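Uncharacterized protein XCC1541 (Xanthomonas campestris pv. campestris, PDB 2QJW) probably acts as a hydrolase of the alpha/beta superfamily, although its substrate is not known. Local coordinates at residues A19-A24 against A160-A165; A26-R31 against R167-L172; R68-T71 against P75-L78; S81-Y86 against T107-L112. All coordinates share one frame; numbering follows the deposited sequence. Where two conformers were deposited one is given.

Contact 1 (A19-A24 against A160-A165); sequences ALKVTA and AHVQAA
Lys21 and Val162 mark the closest backbone approach, their CA atoms 6.1 Å apart, where the first turns of helix 20-31 and helix 162-174 lie next to each other. In this alpha/beta-hydrolase fold the two helices follow the strands 6-10 and 148-152, far apart in the sequence, and here they meet near the protein surface. Val162 does most of the work, reaching across with both of its branches. Its CG1, set anti to the backbone N (chi1 177°), presses on Ala24 CB at 3.5 Å, tighter than an ordinary methyl-methyl contact, so the two helices sit close at this point. The other branch, CG2, lies against the aliphatic stem of Lys21, 4.0 Å from CG, and there the two side chains pass each other at a slant. Only the stem of the lysine takes part. Its chain bends at chi3 and chi4 (both -64°) and carries the ammonium group off to Arg157 O, a hydrogen bond that ties helix 20-31 to the loop ahead of helix 162-174. No hydrogen bond joins the two segments themselves. The start of helix 20-31 is held locally, at the N-cap residue Ala19: its O accepts from Thr23 N at 3.0 Å and also from Thr23 OG1 at 2.7 Å, the hydroxyl sitting 45° above the carbonyl plane.

Contact 2 (A26-R31 against R167-L172); sequences AEVAER and RAFAEL
Helix 20-31 and helix 162-174 pack along each other through one valine: Val28 reaches over to Phe169 and Ala170, and its CA comes within 6.2 Å of the CA of Ala170. The contact is wholly apolar, with no hydrogen bond between the segments. With CG1 trans to the backbone N (chi1 169°), that branch projects into the angle between the phenylalanine ring and the neighbouring helix backbone. CG1 lies 3.8 Å from Phe169 CD2, approaching the ring at a slant, and Val28 CB follows at 4.0 Å from the same ring carbon. At about a right angle to this, CG1 rests on Ala170, 3.8 Å from the CA and the same distance from CB, so the methyl touches main chain as well as side chain. The small alanine lets the valine come this near the backbone of helix 162-174. Both helices lie on one face of the parallel sheet of the alpha/beta-hydrolase fold and run in roughly the same direction, helix 20-31 joining strands 6-10 and 35-37 and helix 162-174 closing the chain. Phe169 also ties the helix pair to that sheet. Its CG is anti to the backbone N (chi1 -172°), which sends the ring out under Val28, towards the sheet, where it packs on Cys7 and Leu9 of strand 6-10 and meets the ring of Phe101 with the planes at about 45°. About one turn earlier on helix 162-174, pointing away from this apolar seam, Arg167 forms a salt bridge from NE to Glu171 OE2 of the second subunit.

Contact 3 (R68-T71 against P75-L78); sequences RAAT and PVVL
Val76 meets Ala70 and Thr71 through a single methyl, CG2, which the start of strand 76-81 pushes against the last turn of helix 56-71. Ala70 CB stands 3.3 Å from Val76 CG2, and Thr71 CG2 is 3.5 Å from that same methyl; both pairs are closer than usual carbon contacts, so the packing here is tight. The valine rotamer decides which methyl does the touching: CG1 is anti to the backbone N (chi1 178°), and CG2 falls on the N side, opposite the carbonyl carbon, where it faces the helix. Thr71 comes in across Val76 at about a right angle, offering its methyl and turning its hydroxyl elsewhere. That hydroxyl bonds back into its own helix, Thr71 OG1 donating to Arg68 O at 2.8 Å with an angle of 122° at the oxygen, and this bond would hold the rotation that presents CG2 to the valine. The contact closes a beta-alpha-beta crossover: the chain leaves strand 35-37, passes over strand 6-10 by way of helix 56-71, and enters the sheet again as strand 76-81. In keeping with that path, Ala70 also rests on His6 and Ile8 of strand 6-10, and Val76 packs on Ile8 too. The turn between helix and strand has a polar link as well. Water 1 donates to Ala70 O and to Pro75 O, 2.9 Å from each, and so bridges two carbonyl oxygens, both acceptors, across the turn.

Contact 4 (S81-Y86 against T107-L112); sequences SSLGSY and TKMGPL
Met109, a selenomethionine here, lays its methyl over one face of the Tyr86 ring, the tight half of the contact. Bends at chi2 and chi3 (61° and 59°) curl CE back, giving a CH-pi contact at 3.9 Å from the ring centroid to CE, 22° off the normal. CE is also 3.6 Å from Leu83 CD1, so the methyl sits in the corner made by the leucine and the ring. Selenium rides higher, 4.8 Å from the centroid, in a longer Met-aromatic contact. The residue was modelled in two conformers, one described here. Met109 CG continues over Tyr86 CZ at 3.7 Å, and Leu112 adds just its CB beside the hydroxyl, 3.6 Å from Tyr86 OH. Beyond lies the solvent side: Gly110 and Pro111, exposed, form the corner of a type II' turn closed by Leu112 N to Met109 O at 2.7 Å. Just before helix 83-92, at its N-cap, comes Ser82, the probable nucleophile, whose strained backbone fits a nucleophile elbow. Tyr86 OH is hydrogen-bonded to Pro113 O, while Val56 of helix 56-71 touches both Tyr86 and Leu112, so the loop after strand 99-103, helix 83-92 and helix 56-71 meet here.

How the contacts relate
Contacts 1 and 2 are successive steps along one pair of helices, their centres 10 Å apart, and both reach the second subunit. Contacts 3 and 4 sit at the two ends of strand 76-81, about 20 Å between centres, and both lie within the long chain loop that contacts 1 and 2 close. The strand connects the two groups: at its start Val77 CG1 packs on Phe169 CE1 of contact 2 at 4.0 Å, and at its end Ser81 OG lies 3.5 Å from Lys21 CE of contact 1. Contact 4 holds Ser82, the presumed nucleophile of a Ser82-His156-Asp130 triad, so Lys21 brings contact 1 near this probable active site.

Contact 1 (A19-A24 against A160-A165)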
loop_
_atom_site.group_PDB
_atom_site.type_symbol
_atom_site.label_atom_id
_atom_site.label_comp_id
_atom_site.label_asym_id
_atom_site.label_seq_id
_atom_site.Cartn_x
_atom_site.Cartn_y
_atom_site.Cartn_z
ATOM N N ALA A 19 -10.410 0.061 21.260
ATOM C CA ALA A 19 -10.193 -1.026 20.335
ATOM C C ALA A 19 -8.771 -0.952 19.774
ATOM O O ALA A 19 -8.128 0.122 19.661
ATOM C CB ALA A 19 -11.188 -0.967 19.253
ATOM N N LEU A 20 -8.288 -2.114 19.388
ATOM C CA LEU A 20 -6.929 -2.258 18.915
ATOM C C LEU A 20 -6.499 -1.312 17.803
ATOM O O LEU A 20 -5.460 -0.658 17.930
ATOM C CB LEU A 20 -6.755 -3.694 18.395
ATOM N N LYS A 21 -7.268 -1.216 16.724
ATOM C CA LYS A 21 -6.756 -0.453 15.574
ATOM C C LYS A 21 -6.755 1.065 15.828
ATOM O O LYS A 21 -5.780 1.716 15.485
ATOM C CB LYS A 21 -7.454 -0.805 14.254
ATOM C CG LYS A 21 -7.158 -2.244 13.853
ATOM C CD LYS A 21 -7.540 -2.585 12.450
ATOM C CE LYS A 21 -9.028 -2.485 12.248
ATOM N NZ LYS A 21 -9.849 -3.420 13.021
ATOM N N VAL A 22 -7.811 1.622 16.427
ATOM C CA VAL A 22 -7.799 3.059 16.735
ATOM C C VAL A 22 -6.762 3.399 17.797
ATOM O O VAL A 22 -6.163 4.456 17.718
ATOM C CB VAL A 22 -9.178 3.667 17.104
ATOM C CG1 VAL A 22 -10.060 3.735 15.817
ATOM C CG2 VAL A 22 -9.828 2.918 18.280
ATOM N N THR A 23 -6.508 2.501 18.766
ATOM C CA THR A 23 -5.520 2.715 19.750
ATOM C C THR A 23 -4.151 2.757 19.071
ATOM O O THR A 23 -3.315 3.600 19.365
ATOM C CB THR A 23 -5.615 1.591 20.812
ATOM O OG1 THR A 23 -6.897 1.712 21.449
ATOM C CG2 THR A 23 -4.511 1.736 21.786
ATOM N N ALA A 24 -3.918 1.868 18.142
ATOM C CA ALA A 24 -2.670 1.864 17.381
ATOM C C ALA A 24 -2.497 3.145 16.598
ATOM O O ALA A 24 -1.400 3.696 16.544
ATOM C CB ALA A 24 -2.633 0.671 16.428
ATOM N N ALA A 160 -4.213 -9.144 11.687
ATOM C CA ALA A 160 -2.811 -9.449 11.480
ATOM C C ALA A 160 -2.043 -8.298 10.793
ATOM O O ALA A 160 -0.863 -8.447 10.480
ATOM C CB ALA A 160 -2.668 -10.706 10.692
ATOM N N HIS A 161 -2.699 -7.153 10.616
ATOM C CA HIS A 161 -2.067 -6.008 9.910
ATOM C C HIS A 161 -2.208 -4.712 10.640
ATOM O O HIS A 161 -2.183 -3.638 10.032
ATOM C CB HIS A 161 -2.617 -5.948 8.482
ATOM C CG HIS A 161 -2.117 -7.070 7.660
ATOM N ND1 HIS A 161 -2.726 -8.311 7.628
ATOM C CD2 HIS A 161 -0.980 -7.183 6.946
ATOM C CE1 HIS A 161 -1.985 -9.127 6.901
ATOM N NE2 HIS A 161 -0.932 -8.459 6.454
ATOM N N VAL A 162 -2.199 -4.745 11.943
ATOM C CA VAL A 162 -2.296 -3.518 12.721
ATOM C C VAL A 162 -1.029 -2.703 12.517
ATOM O O VAL A 162 -1.106 -1.477 12.394
ATOM C CB VAL A 162 -2.534 -3.783 14.207
ATOM C CG1 VAL A 162 -2.550 -2.477 14.968
ATOM C CG2 VAL A 162 -3.855 -4.484 14.426
ATOM N N GLN A 163 0.135 -3.342 12.471
ATOM C CA GLN A 163 1.405 -2.612 12.233
ATOM C C GLN A 163 1.450 -2.050 10.827
ATOM O O GLN A 163 1.885 -0.925 10.640
ATOM C CB GLN A 163 2.625 -3.517 12.419
ATOM N N ALA A 164 1.042 -2.813 9.810
ATOM C CA ALA A 164 1.015 -2.337 8.427
ATOM C C ALA A 164 0.087 -1.130 8.310
ATOM O O ALA A 164 0.452 -0.121 7.684
ATOM C CB ALA A 164 0.583 -3.450 7.493
ATOM N N ALA A 165 -1.064 -1.193 8.943
ATOM C CA ALA A 165 -2.019 -0.079 8.914
ATOM C C ALA A 165 -1.474 1.148 9.630
ATOM O O ALA A 165 -1.567 2.282 9.104
ATOM C CB ALA A 165 -3.343 -0.523 9.528
#

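Contact 2 (A26-R31 against R167-L172)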
loop_
_atom_site.group_PDB
_atom_site.type_symbol
_atom_site.label_atom_id
_atom_site.label_comp_id
_atom_site.label_asym_id
_atom_site.label_seq_id
_atom_site.Cartn_x
_atom_site.Cartn_y
_atom_site.Cartn_z
ATOM N N ALA A 26 -3.756 6.052 17.370
ATOM C CA ALA A 26 -3.474 7.100 18.368
ATOM C C ALA A 26 -1.991 7.080 18.754
ATOM O O ALA A 26 -1.386 8.139 18.956
ATOM C CB ALA A 26 -4.339 6.938 19.570
ATOM N N GLU A 27 -1.408 5.919 18.882
ATOM C CA GLU A 27 0.013 5.820 19.192
ATOM C C GLU A 27 0.815 6.398 18.027
ATOM O O GLU A 27 1.811 7.071 18.251
ATOM C CB GLU A 27 0.379 4.367 19.490
ATOM C CG GLU A 27 1.875 4.151 19.720
ATOM N N VAL A 28 0.395 6.202 16.776
ATOM C CA VAL A 28 1.115 6.791 15.648
ATOM C C VAL A 28 1.004 8.275 15.714
ATOM O O VAL A 28 2.023 8.984 15.575
ATOM C CB VAL A 28 0.547 6.273 14.311
ATOM C CG1 VAL A 28 1.076 7.027 13.149
ATOM C CG2 VAL A 28 0.907 4.811 14.130
ATOM N N ALA A 29 -0.192 8.813 15.906
ATOM C CA ALA A 29 -0.385 10.252 16.012
ATOM C C ALA A 29 0.543 10.772 17.127
ATOM O O ALA A 29 1.268 11.745 16.906
ATOM C CB ALA A 29 -1.807 10.608 16.281
ATOM N N GLU A 30 0.520 10.122 18.292
ATOM C CA GLU A 30 1.404 10.554 19.404
ATOM C C GLU A 30 2.850 10.623 19.021
ATOM O O GLU A 30 3.511 11.639 19.263
ATOM C CB GLU A 30 1.207 9.572 20.555
ATOM C CG GLU A 30 1.953 9.938 21.853
ATOM C CD GLU A 30 1.433 11.190 22.531
ATOM O OE1 GLU A 30 0.256 11.606 22.421
ATOM O OE2 GLU A 30 2.232 11.817 23.262
ATOM N N ARG A 31 3.368 9.579 18.410
ATOM C CA ARG A 31 4.781 9.469 18.072
ATOM C C ARG A 31 5.202 10.429 16.977
ATOM O O ARG A 31 6.406 10.758 16.854
ATOM C CB ARG A 31 5.147 8.040 17.698
ATOM C CG ARG A 31 5.093 7.130 18.886
ATOM C CD ARG A 31 5.294 5.681 18.490
ATOM N N ARG A 167 1.726 1.937 9.955
ATOM C CA ARG A 167 2.752 2.470 9.117
ATOM C C ARG A 167 2.138 3.276 7.965
ATOM O O ARG A 167 2.693 4.316 7.580
ATOM C CB ARG A 167 3.663 1.348 8.599
ATOM C CG ARG A 167 4.718 0.965 9.585
ATOM C CD ARG A 167 5.647 -0.047 8.984
ATOM N NE ARG A 167 5.014 -1.355 8.951
ATOM C CZ ARG A 167 5.079 -2.262 9.924
ATOM N NH1 ARG A 167 5.704 -2.026 11.078
ATOM N NH2 ARG A 167 4.462 -3.418 9.740
ATOM N N ALA A 168 1.028 2.795 7.368
ATOM C CA ALA A 168 0.376 3.530 6.274
ATOM C C ALA A 168 -0.126 4.865 6.831
ATOM O O ALA A 168 -0.022 5.875 6.175
ATOM C CB ALA A 168 -0.772 2.731 5.660
ATOM N N PHE A 169 -0.708 4.864 8.034
ATOM C CA PHE A 169 -1.152 6.117 8.616
ATOM C C PHE A 169 0.013 7.079 8.869
ATOM O O PHE A 169 -0.087 8.295 8.617
ATOM C CB PHE A 169 -1.910 5.839 9.918
ATOM C CG PHE A 169 -2.591 7.038 10.521
ATOM C CD1 PHE A 169 -3.386 7.866 9.768
ATOM C CD2 PHE A 169 -2.506 7.238 11.895
ATOM C CE1 PHE A 169 -4.012 8.945 10.385
ATOM C CE2 PHE A 169 -3.144 8.320 12.495
ATOM C CZ PHE A 169 -3.857 9.133 11.752
ATOM N N ALA A 170 1.106 6.555 9.399
ATOM C CA ALA A 170 2.277 7.358 9.611
ATOM C C ALA A 170 2.754 7.987 8.337
ATOM O O ALA A 170 3.173 9.145 8.308
ATOM C CB ALA A 170 3.406 6.437 10.218
ATOM N N GLU A 171 2.772 7.225 7.265
ATOM C CA GLU A 171 3.198 7.733 5.978
ATOM C C GLU A 171 2.325 8.863 5.465
ATOM O O GLU A 171 2.814 9.817 4.797
ATOM C CB GLU A 171 3.210 6.601 4.975
ATOM C CG GLU A 171 4.384 5.677 5.186
ATOM C CD GLU A 171 4.185 4.306 4.567
ATOM O OE1 GLU A 171 3.195 4.090 3.820
ATOM O OE2 GLU A 171 5.027 3.433 4.856
ATOM N N LEU A 172 1.026 8.748 5.746
ATOM C CA LEU A 172 0.090 9.816 5.410
ATOM C C LEU A 172 0.421 11.036 6.247
ATOM O O LEU A 172 0.613 12.128 5.664
ATOM C CB LEU A 172 -1.354 9.416 5.667
ATOM C CG LEU A 172 -2.361 10.515 5.356
ATOM C CD1 LEU A 172 -2.444 10.864 3.897
ATOM C CD2 LEU A 172 -3.722 10.067 5.857
#

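Contact 3 (R68-T71 against P75-L78)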
loop_
_atom_site.group_PDB
_atom_site.type_symbol
_atom_site.label_atom_id
_atom_site.label_comp_id
_atom_site.label_asym_id
_atom_site.label_seq_id
_atom_site.Cartn_x
_atom_site.Cartn_y
_atom_site.Cartn_z
ATOM N N ARG A 68 -15.445 19.939 13.577
ATOM C CA ARG A 68 -15.619 21.380 13.422
ATOM C C ARG A 68 -14.876 22.101 14.525
ATOM O O ARG A 68 -14.094 23.030 14.235
ATOM C CB ARG A 68 -17.141 21.667 13.415
ATOM C CG ARG A 68 -17.624 23.081 13.397
ATOM C CD ARG A 68 -17.266 23.791 12.177
ATOM N NE ARG A 68 -17.863 23.268 10.937
ATOM C CZ ARG A 68 -17.558 23.760 9.738
ATOM N NH1 ARG A 68 -16.667 24.759 9.623
ATOM N NH2 ARG A 68 -18.109 23.238 8.653
ATOM N N ALA A 69 -15.063 21.665 15.773
ATOM C CA ALA A 69 -14.362 22.273 16.891
ATOM C C ALA A 69 -12.850 22.254 16.693
ATOM O O ALA A 69 -12.121 23.217 16.981
ATOM C CB ALA A 69 -14.741 21.544 18.224
ATOM N N ALA A 70 -12.353 21.118 16.226
ATOM C CA ALA A 70 -10.963 20.955 16.011
ATOM C C ALA A 70 -10.426 21.873 14.903
ATOM O O ALA A 70 -9.323 22.389 15.004
ATOM C CB ALA A 70 -10.603 19.436 15.695
ATOM N N THR A 71 -11.209 22.059 13.856
ATOM C CA THR A 71 -10.755 22.901 12.727
ATOM C C THR A 71 -10.716 24.354 13.161
ATOM O O THR A 71 -10.068 25.132 12.490
ATOM C CB THR A 71 -11.586 22.781 11.448
ATOM O OG1 THR A 71 -12.919 23.216 11.722
ATOM C CG2 THR A 71 -11.494 21.308 10.907
ATOM N N PRO A 75 -5.291 22.361 11.767
ATOM C CA PRO A 75 -5.619 21.299 10.811
ATOM C C PRO A 75 -6.121 20.046 11.529
ATOM O O PRO A 75 -5.730 19.732 12.665
ATOM C CB PRO A 75 -4.298 20.994 10.118
ATOM C CG PRO A 75 -3.438 22.244 10.372
ATOM C CD PRO A 75 -3.859 22.700 11.734
ATOM N N VAL A 76 -6.975 19.339 10.790
ATOM C CA VAL A 76 -7.577 18.081 11.273
ATOM C C VAL A 76 -7.431 16.995 10.224
ATOM O O VAL A 76 -7.785 17.177 9.063
ATOM C CB VAL A 76 -9.052 18.262 11.568
ATOM C CG1 VAL A 76 -9.678 16.923 12.016
ATOM C CG2 VAL A 76 -9.234 19.354 12.644
ATOM N N VAL A 77 -6.967 15.836 10.695
ATOM C CA VAL A 77 -6.962 14.580 9.944
ATOM C C VAL A 77 -8.030 13.663 10.536
ATOM O O VAL A 77 -8.085 13.491 11.778
ATOM C CB VAL A 77 -5.573 13.901 9.975
ATOM C CG1 VAL A 77 -5.598 12.512 9.426
ATOM C CG2 VAL A 77 -4.559 14.796 9.237
ATOM N N LEU A 78 -8.892 13.106 9.662
ATOM C CA LEU A 78 -9.921 12.153 10.106
ATOM C C LEU A 78 -9.517 10.775 9.674
ATOM O O LEU A 78 -9.012 10.550 8.576
ATOM C CB LEU A 78 -11.257 12.481 9.485
ATOM C CG LEU A 78 -11.758 13.889 9.800
ATOM C CD1 LEU A 78 -13.080 14.128 9.074
ATOM C CD2 LEU A 78 -11.923 14.109 11.285
HETATM O O HOH W 1 -6.781 20.997 15.076
#

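Contact 4 (S81-Y86 against T107-L112)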
loop_
_atom_site.group_PDB
_atom_site.type_symbol
_atom_site.label_atom_id
_atom_site.label_comp_id
_atom_site.label_asym_id
_atom_site.label_seq_id
_atom_site.Cartn_x
_atom_site.Cartn_y
_atom_site.Cartn_z
ATOM N N SER A 81 -11.994 3.112 11.142
ATOM C CA SER A 81 -12.108 1.718 10.730
ATOM C C SER A 81 -13.578 1.410 10.433
ATOM O O SER A 81 -14.417 1.745 11.252
ATOM C CB SER A 81 -11.609 0.786 11.809
ATOM O OG SER A 81 -11.748 -0.552 11.372
ATOM N N SER A 82 -13.853 0.803 9.271
ATOM C CA SER A 82 -15.209 0.301 8.903
ATOM C C SER A 82 -16.256 1.420 9.069
ATOM O O SER A 82 -16.148 2.440 8.393
ATOM C CB SER A 82 -15.491 -0.999 9.673
ATOM O OG SER A 82 -16.605 -1.619 8.998
ATOM N N LEU A 83 -17.270 1.246 9.934
ATOM C CA LEU A 83 -18.271 2.304 10.099
ATOM C C LEU A 83 -17.609 3.646 10.424
ATOM O O LEU A 83 -18.079 4.690 9.993
ATOM C CB LEU A 83 -19.273 1.931 11.167
ATOM C CG LEU A 83 -20.456 2.890 11.355
ATOM C CD1 LEU A 83 -21.209 3.159 10.074
ATOM C CD2 LEU A 83 -21.383 2.341 12.459
ATOM N N GLY A 84 -16.513 3.571 11.189
ATOM C CA GLY A 84 -15.737 4.776 11.523
ATOM C C GLY A 84 -15.147 5.421 10.313
ATOM O O GLY A 84 -15.058 6.655 10.239
ATOM N N SER A 85 -14.721 4.607 9.328
ATOM C CA SER A 85 -14.253 5.166 8.078
ATOM C C SER A 85 -15.351 5.846 7.277
ATOM O O SER A 85 -15.109 6.884 6.678
ATOM C CB SER A 85 -13.587 4.095 7.204
ATOM O OG SER A 85 -12.395 3.675 7.800
ATOM N N TYR A 86 -16.514 5.203 7.259
ATOM C CA TYR A 86 -17.647 5.747 6.552
ATOM C C TYR A 86 -17.948 7.132 7.118
ATOM O O TYR A 86 -18.065 8.077 6.361
ATOM C CB TYR A 86 -18.841 4.857 6.731
ATOM C CG TYR A 86 -20.070 5.448 6.128
ATOM C CD1 TYR A 86 -20.304 5.407 4.760
ATOM C CD2 TYR A 86 -20.998 6.079 6.927
ATOM C CE1 TYR A 86 -21.466 5.960 4.165
ATOM C CE2 TYR A 86 -22.174 6.663 6.365
ATOM C CZ TYR A 86 -22.407 6.601 4.993
ATOM O OH TYR A 86 -23.536 7.167 4.493
ATOM N N THR A 107 -18.437 0.902 1.160
ATOM C CA THR A 107 -18.812 1.781 0.080
ATOM C C THR A 107 -20.340 1.974 0.053
ATOM O O THR A 107 -20.777 2.940 -0.511
ATOM C CB THR A 107 -18.305 1.302 -1.274
ATOM O OG1 THR A 107 -18.945 0.041 -1.585
ATOM C CG2 THR A 107 -16.776 1.118 -1.246
ATOM N N LYS A 108 -21.101 1.055 0.653
ATOM C CA LYS A 108 -22.555 1.109 0.663
ATOM C C LYS A 108 -23.031 1.138 2.106
ATOM O O LYS A 108 -22.413 0.509 2.971
ATOM C CB LYS A 108 -23.084 -0.148 -0.005
ATOM C CG LYS A 108 -22.569 -0.438 -1.425
ATOM C CD LYS A 108 -22.988 -1.851 -1.895
ATOM C CE LYS A 108 -22.259 -2.256 -3.177
ATOM N NZ LYS A 108 -22.931 -3.388 -3.867
HETATM N N MSE A 109 -24.140 1.825 2.364
HETATM C CA MSE A 109 -24.660 1.967 3.716
HETATM C C MSE A 109 -26.189 1.954 3.669
HETATM O O MSE A 109 -26.817 2.926 4.069
HETATM C CB MSE A 109 -24.095 3.261 4.329
HETATM C CG MSE A 109 -24.381 3.542 5.833
HETATM SE SE MSE A 109 -23.710 2.257 7.058
HETATM C CE MSE A 109 -21.826 2.322 6.657
ATOM N N GLY A 110 -26.738 0.880 3.090
ATOM C CA GLY A 110 -28.181 0.651 3.007
ATOM C C GLY A 110 -28.883 1.868 2.461
ATOM O O GLY A 110 -28.517 2.385 1.396
ATOM N N PRO A 111 -29.871 2.390 3.202
ATOM C CA PRO A 111 -30.557 3.587 2.735
ATOM C C PRO A 111 -29.790 4.895 2.933
ATOM O O PRO A 111 -30.232 5.919 2.454
ATOM C CB PRO A 111 -31.826 3.601 3.608
ATOM C CG PRO A 111 -31.364 2.996 4.857
ATOM C CD PRO A 111 -30.419 1.928 4.493
ATOM N N LEU A 112 -28.617 4.867 3.582
ATOM C CA LEU A 112 -27.827 6.084 3.748
ATOM C C LEU A 112 -26.941 6.337 2.500
ATOM O O LEU A 112 -26.767 5.440 1.655
ATOM C CB LEU A 112 -26.952 6.053 5.021
ATOM C CG LEU A 112 -27.714 6.262 6.352
ATOM C CD1 LEU A 112 -26.806 6.277 7.567
ATOM C CD2 LEU A 112 -28.522 7.583 6.303
#